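PDB 4ZO9: Lin1840 protein from Listeria innocua serovar 6a, which probably hydrolyses terminal, non-reducing beta-D-glucosyl residues to release beta-D-glucose, as a beta-glucosidase of glycosyl hydrolase family 3. Local coordinates for residues His132-Pro137 / Glu184-Cys189. The protein carries 2 engineered substitutions. Sequence-based numbering, arbitrary orientation.
With BGC (beta-D-glucopyranose), chain C.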
loop_
_atom_site.group_PDB
_atom_site.type_symbol
_atom_site.label_atom_id
_atom_site.label_comp_id
_atom_site.label_asym_id
_atom_site.label_seq_id
_atom_site.Cartn_x
_atom_site.Cartn_y
_atom_site.Cartn_z
ATOM N N HIS A 132 20.778 -19.169 -25.405
ATOM C CA HIS A 132 19.630 -19.993 -25.808
ATOM C C HIS A 132 18.289 -19.503 -25.259
ATOM O O HIS A 132 17.219 -19.782 -25.834
ATOM C CB HIS A 132 19.830 -21.418 -25.332
ATOM C CG HIS A 132 21.129 -22.018 -25.747
ATOM N ND1 HIS A 132 21.807 -22.926 -24.966
ATOM C CD2 HIS A 132 21.874 -21.863 -26.868
ATOM C CE1 HIS A 132 22.905 -23.312 -25.583
ATOM N NE2 HIS A 132 22.981 -22.666 -26.729
ATOM N N VAL A 133 18.342 -18.847 -24.100
ATOM C CA VAL A 133 17.176 -18.423 -23.337
ATOM C C VAL A 133 17.403 -16.989 -22.854
ATOM O O VAL A 133 18.499 -16.646 -22.364
ATOM C CB VAL A 133 16.954 -19.251 -22.028
ATOM C CG1 VAL A 133 15.679 -18.791 -21.299
ATOM C CG2 VAL A 133 16.831 -20.734 -22.280
ATOM N N THR A 134 16.364 -16.153 -22.972
ATOM C CA THR A 134 16.385 -14.876 -22.310
ATOM C C THR A 134 15.442 -14.798 -21.106
ATOM O O THR A 134 14.368 -15.353 -21.145
ATOM C CB THR A 134 16.084 -13.721 -23.243
ATOM O OG1 THR A 134 16.230 -12.487 -22.486
ATOM C CG2 THR A 134 14.688 -13.844 -23.838
ATOM N N PHE A 135 15.846 -14.097 -20.035
ATOM C CA PHE A 135 14.979 -13.907 -18.878
ATOM C C PHE A 135 14.087 -12.681 -19.087
ATOM O O PHE A 135 14.215 -11.700 -18.395
ATOM C CB PHE A 135 15.736 -13.797 -17.556
ATOM C CG PHE A 135 16.650 -14.970 -17.258
ATOM C CD1 PHE A 135 16.153 -16.268 -17.225
ATOM C CD2 PHE A 135 18.003 -14.757 -17.046
ATOM C CE1 PHE A 135 16.954 -17.340 -16.915
ATOM C CE2 PHE A 135 18.810 -15.799 -16.674
ATOM C CZ PHE A 135 18.285 -17.125 -16.623
ATOM N N SER A 136 13.208 -12.810 -20.068
ATOM C CA SER A 136 12.228 -11.816 -20.500
ATOM C C SER A 136 11.061 -12.546 -21.226
ATOM O O SER A 136 11.260 -13.602 -21.820
ATOM C CB SER A 136 12.915 -10.815 -21.440
ATOM O OG SER A 136 12.004 -9.916 -22.053
ATOM N N PRO A 137 9.847 -11.980 -21.227
ATOM C CA PRO A 137 9.370 -10.724 -20.669
ATOM C C PRO A 137 9.197 -10.678 -19.126
ATOM O O PRO A 137 8.863 -11.673 -18.466
ATOM C CB PRO A 137 8.032 -10.573 -21.335
ATOM C CG PRO A 137 7.534 -11.974 -21.408
ATOM C CD PRO A 137 8.749 -12.772 -21.777
ATOM N N GLU A 184 18.022 -18.424 -34.917
ATOM C CA GLU A 184 18.066 -16.964 -34.655
ATOM C C GLU A 184 16.989 -16.510 -33.668
ATOM O O GLU A 184 17.014 -15.365 -33.234
ATOM C CB GLU A 184 17.955 -16.166 -35.948
ATOM C CG GLU A 184 19.112 -16.467 -36.897
ATOM C CD GLU A 184 19.086 -15.644 -38.188
ATOM O OE1 GLU A 184 18.124 -14.888 -38.422
ATOM O OE2 GLU A 184 20.043 -15.766 -38.988
ATOM N N GLN A 185 16.053 -17.413 -33.326
ATOM C CA GLN A 185 15.062 -17.200 -32.247
ATOM C C GLN A 185 15.575 -17.904 -31.021
ATOM O O GLN A 185 16.410 -18.732 -31.155
ATOM C CB GLN A 185 13.726 -17.848 -32.589
ATOM C CG GLN A 185 13.174 -17.496 -33.948
ATOM C CD GLN A 185 12.808 -16.053 -34.098
ATOM O OE1 GLN A 185 12.680 -15.599 -35.198
ATOM N NE2 GLN A 185 12.645 -15.322 -32.994
ATOM N N MET A 186 15.014 -17.612 -29.845
ATOM C CA MET A 186 15.450 -18.200 -28.567
ATOM C C MET A 186 14.276 -18.404 -27.640
ATOM O O MET A 186 13.209 -17.881 -27.877
ATOM C CB MET A 186 16.479 -17.297 -27.877
ATOM C CG MET A 186 15.928 -15.988 -27.334
ATOM S SD MET A 186 17.185 -14.730 -27.048
ATOM C CE MET A 186 18.386 -15.563 -26.033
ATOM N N ALA A 187 14.484 -19.178 -26.582
ATOM C CA ALA A 187 13.435 -19.435 -25.600
ATOM C C ALA A 187 13.270 -18.200 -24.713
ATOM O O ALA A 187 14.231 -17.492 -24.374
ATOM C CB ALA A 187 13.736 -20.671 -24.754
ATOM N N ALA A 188 12.024 -17.930 -24.379
ATOM C CA ALA A 188 11.654 -16.858 -23.479
ATOM C C ALA A 188 11.310 -17.485 -22.159
ATOM O O ALA A 188 10.820 -18.640 -22.107
ATOM C CB ALA A 188 10.458 -16.071 -24.017
ATOM N N CYS A 189 11.599 -16.723 -21.107
ATOM C CA CYS A 189 11.311 -17.036 -19.735
ATOM C C CYS A 189 10.504 -15.907 -19.096
ATOM O O CYS A 189 11.034 -14.830 -18.791
ATOM C CB CYS A 189 12.587 -17.164 -18.936
ATOM S SG CYS A 189 12.332 -17.686 -17.232
HETATM C C2 BGC C . 17.111 -10.741 -11.271
HETATM C C3 BGC C . 16.258 -11.498 -12.290
HETATM C C4 BGC C . 17.209 -12.084 -13.308
HETATM C C5 BGC C . 17.900 -13.296 -12.661
HETATM C C6 BGC C . 19.082 -13.746 -13.508
HETATM C C1 BGC C . 18.242 -11.660 -10.721
HETATM O O2 BGC C . 16.301 -10.241 -10.204
HETATM O O3 BGC C . 15.331 -10.635 -12.942
HETATM O O4 BGC C . 16.497 -12.457 -14.432
HETATM O O5 BGC C . 18.257 -13.026 -11.231
HETATM O O6 BGC C . 20.063 -12.722 -13.409
#
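Val133 and Thr134 run parallel to Ala187 and Ala188 as neighbouring strands: Ala187 N gives its hydrogen to His132 O (2.9 Å), and Ala187 O receives one from Thr134 N (2.9 Å). Past Thr134 the ladder frays. Phe135 sits at the centre of an inverse gamma turn, which brings the carbonyls of Thr134 and Ser136 round to Cys189 N, and that single N-H divides itself weakly between them. The peptide before Pro137 is cis.

Side chains alternate across the sheet. On one face Val133 CG2 lies 4.0 Å from Ala187 CB, while its CG1, turned anti to the backbone N (chi1 -178°), reaches toward Cys189 CB; Met89 of the adjoining strand 87-90 also touches the Val133 side chain. On the other face Met186 folds over Thr134. The bend at chi3 (-53°) carries Met186 CE back over the neighbouring backbone, 3.6 Å from Val133 C, and SD rests beside Thr134 CB and CG2, the two side chains crossing at about a right angle; helix 112-128 packs against Met186. Thr134 OG1 is hydrogen-bonded to Val92 O, and Ser136 OG to Tyr172 OH.

Cys189 meets Phe135 at the ring's edge. Cys189 CB stands 4.1 Å from Phe135 CD1, and Cys189 SG lies 5.4 Å from the centroid of that ring, 83° off its normal, a sulfur-aromatic contact. Phe135 also reaches the sugar: its CB is 3.5 Å from O4 of the bound beta-D-glucopyranose, and CD2 and CE2 approach the C6 atom.

These are adjacent strands of the parallel sheet in the N-terminal TIM-barrel-type domain of family 3 glycosidases, joined through the helix 158-173 in a beta-alpha-beta crossover, and their C-terminal ends open onto the glucose site, where Lys191 and His192 of the second strand bind the sugar.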